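Local coordinates for lipopolysaccharide export system protein LptH (Pseudomonas aeruginosa, PDB 4UU4) that binds lipopolysaccharide and is required to carry it from the inner to the outer membrane, possibly as part of a bridge spanning the periplasm, at residues Leu120-Ala124 and Ser155-Ser159. Numbering follows the deposited sequence.
Sequences LIDQA and SQVTS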
ATOM      1  N   LEU A 120       3.302  -1.402  -4.966  1.00 32.62           N
ATOM      2  CA  LEU A 120       3.772  -0.029  -5.032  1.00 24.83           C
ATOM      3  C   LEU A 120       4.307   0.243  -6.431  1.00 26.12           C
ATOM      4  O   LEU A 120       5.171  -0.479  -6.917  1.00 27.95           O
ATOM      5  CB  LEU A 120       4.885   0.187  -4.004  1.00 25.03           C
ATOM      6  CG  LEU A 120       4.590  -0.339  -2.596  1.00 34.23           C
ATOM      7  CD1 LEU A 120       5.654  -1.326  -2.143  1.00 37.22           C
ATOM      8  CD2 LEU A 120       4.478   0.801  -1.606  1.00 43.03           C
ATOM      9  N   ILE A 121       3.783   1.276  -7.079  1.00 27.21           N
ATOM     10  CA  ILE A 121       4.216   1.636  -8.421  1.00 28.24           C
ATOM     11  C   ILE A 121       4.903   2.987  -8.252  1.00 33.40           C
ATOM     12  O   ILE A 121       4.684   3.684  -7.254  1.00 28.94           O
ATOM     13  CB  ILE A 121       3.093   1.420  -9.459  1.00 25.32           C
ATOM     14  CG1 ILE A 121       2.650  -0.044  -9.472  1.00 30.83           C
ATOM     15  CG2 ILE A 121       3.540   1.844 -10.848  1.00 28.21           C
ATOM     16  CD1 ILE A 121       1.878  -0.433 -10.714  1.00 32.17           C
ATOM     17  N   ASP A 122       5.737   3.328  -9.234  1.00 34.85           N
ATOM     18  CA  ASP A 122       6.340   4.670  -9.448  1.00 29.76           C
ATOM     19  C   ASP A 122       7.102   5.433  -8.373  1.00 25.85           C
ATOM     20  O   ASP A 122       6.573   6.347  -7.751  1.00 31.90           O
ATOM     21  CB  ASP A 122       5.307   5.664  -9.941  1.00 21.33           C
ATOM     22  CG  ASP A 122       5.876   6.591 -10.993  1.00 29.48           C
ATOM     23  OD1 ASP A 122       7.110   6.615 -11.156  1.00 39.82           O
ATOM     24  OD2 ASP A 122       5.084   7.297 -11.660  1.00 27.09           O
ATOM     25  N   GLN A 123       8.365   5.074  -8.202  1.00 23.66           N
ATOM     26  CA  GLN A 123       9.200   5.396  -7.048  1.00 28.97           C
ATOM     27  C   GLN A 123       9.009   4.465  -5.827  1.00 31.89           C
ATOM     28  O   GLN A 123       9.131   4.894  -4.682  1.00 18.69           O
ATOM     29  CB  GLN A 123       9.114   6.862  -6.678  1.00 24.96           C
ATOM     30  CG  GLN A 123       9.505   7.738  -7.844  1.00 22.50           C
ATOM     31  CD  GLN A 123       8.966   9.142  -7.733  1.00 24.00           C
ATOM     32  OE1 GLN A 123       8.721   9.802  -8.741  1.00 31.60           O
ATOM     33  NE2 GLN A 123       8.785   9.613  -6.506  1.00 24.81           N
ATOM     34  N   ALA A 124       8.734   3.196  -6.107  1.00 19.43           N
ATOM     35  CA  ALA A 124       8.482   2.211  -5.067  1.00 29.39           C
ATOM     36  C   ALA A 124       9.651   2.087  -4.085  1.00 29.89           C
ATOM     37  O   ALA A 124      10.768   1.748  -4.471  1.00 28.51           O
ATOM     38  CB  ALA A 124       8.167   0.863  -5.694  1.00 28.30           C
ATOM     39  N   SER A 155       2.646  -0.139 -16.833  1.00 73.86           N
ATOM     40  CA  SER A 155       2.081   0.891 -15.968  1.00 75.22           C
ATOM     41  C   SER A 155       2.593   2.286 -16.344  1.00 83.29           C
ATOM     42  O   SER A 155       2.145   3.291 -15.792  1.00 87.22           O
ATOM     43  CB  SER A 155       2.365   0.587 -14.495  1.00 64.96           C
ATOM     44  OG  SER A 155       2.006  -0.742 -14.163  1.00 70.55           O
ATOM     45  N   GLN A 156       3.534   2.329 -17.283  1.00 92.93           N
ATOM     46  CA  GLN A 156       4.055   3.580 -17.842  1.00 89.89           C
ATOM     47  C   GLN A 156       4.472   4.672 -16.852  1.00 81.19           C
ATOM     48  O   GLN A 156       3.955   5.788 -16.885  1.00 78.60           O
ATOM     49  CB  GLN A 156       3.083   4.150 -18.879  1.00146.12           C
ATOM     50  CG  GLN A 156       3.766   4.929 -19.997  1.00149.16           C
ATOM     51  CD  GLN A 156       3.626   6.430 -19.839  1.00152.12           C
ATOM     52  OE1 GLN A 156       2.555   6.989 -20.072  1.00156.37           O
ATOM     53  NE2 GLN A 156       4.710   7.092 -19.448  1.00150.37           N
ATOM     54  N   VAL A 157       5.410   4.320 -15.974  1.00 61.64           N
ATOM     55  CA  VAL A 157       5.818   5.145 -14.837  1.00 37.60           C
ATOM     56  C   VAL A 157       6.276   6.547 -15.227  1.00 31.46           C
ATOM     57  O   VAL A 157       6.764   6.771 -16.332  1.00 37.64           O
ATOM     58  CB  VAL A 157       6.968   4.471 -14.051  1.00 31.92           C
ATOM     59  CG1 VAL A 157       6.521   3.141 -13.479  1.00 40.00           C
ATOM     60  CG2 VAL A 157       8.175   4.271 -14.945  1.00 31.56           C
ATOM     61  N   THR A 158       6.127   7.490 -14.305  1.00 31.37           N
ATOM     62  CA  THR A 158       6.559   8.858 -14.551  1.00 33.71           C
ATOM     63  C   THR A 158       8.042   8.997 -14.239  1.00 32.05           C
ATOM     64  O   THR A 158       8.723   9.876 -14.764  1.00 36.65           O
ATOM     65  CB  THR A 158       5.753   9.865 -13.714  1.00 27.51           C
ATOM     66  OG1 THR A 158       5.923   9.580 -12.322  1.00 23.34           O
ATOM     67  CG2 THR A 158       4.286   9.768 -14.058  1.00 28.03           C
ATOM     68  N   SER A 159       8.535   8.116 -13.378  1.00 28.22           N
ATOM     69  CA  SER A 159       9.954   8.088 -13.049  1.00 40.14           C
ATOM     70  C   SER A 159      10.578   6.750 -13.417  1.00 40.34           C
ATOM     71  O   SER A 159      10.651   5.849 -12.586  1.00 42.17           O
ATOM     72  CB  SER A 159      10.168   8.368 -11.562  1.00 37.80           C
ATOM     73  OG  SER A 159       9.771   9.685 -11.236  1.00 58.46           O
TER
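The carboxylate of Asp122 is the flat group that Thr158 meets on both faces: the backbone N of Thr158 reaches OD2 of Asp122 from one side of the plane (2.8 Å) and the hydroxyl OG1 of Thr158 donates to the same oxygen from the other. Both donors sit on the syn side of OD2, roughly 30° out of the plane. Thr158 OG1 lies between its own backbone N and carbonyl carbon (chi1 60°), which turns the hydroxyl to the same oxygen that its amide binds. The second oxygen, OD1 of Asp122, uses its syn lone pair to accept from the backbone N of Ser159 (3.0 Å), while CB of Val157 packs 3.6 Å from OD1. Next along the turn, the extended side chain of Gln123 brings its amide oxygen OE1 to the hydroxyl OG of Ser159 (2.7 Å), the donor tilted 20° from the carbonyl plane. Toward the strand end the polar bonds give way to van der Waals packing: CG2 of Ile121 approaches CG1 of Val157 at 4.2 Å, and CD1 of Ile121 lies 3.5 Å from the hydroxyl OG of Ser155, a poorly ordered residue. The contact ties the corner between strands 117-121 and 124-128, in different sheets of the jellyroll, to the irregular loop leading to strand 165-167. The three groups donating to the carboxylate are all neutral, so within this contact N-H and O-H groups alone probably steady the buried acid as an anion.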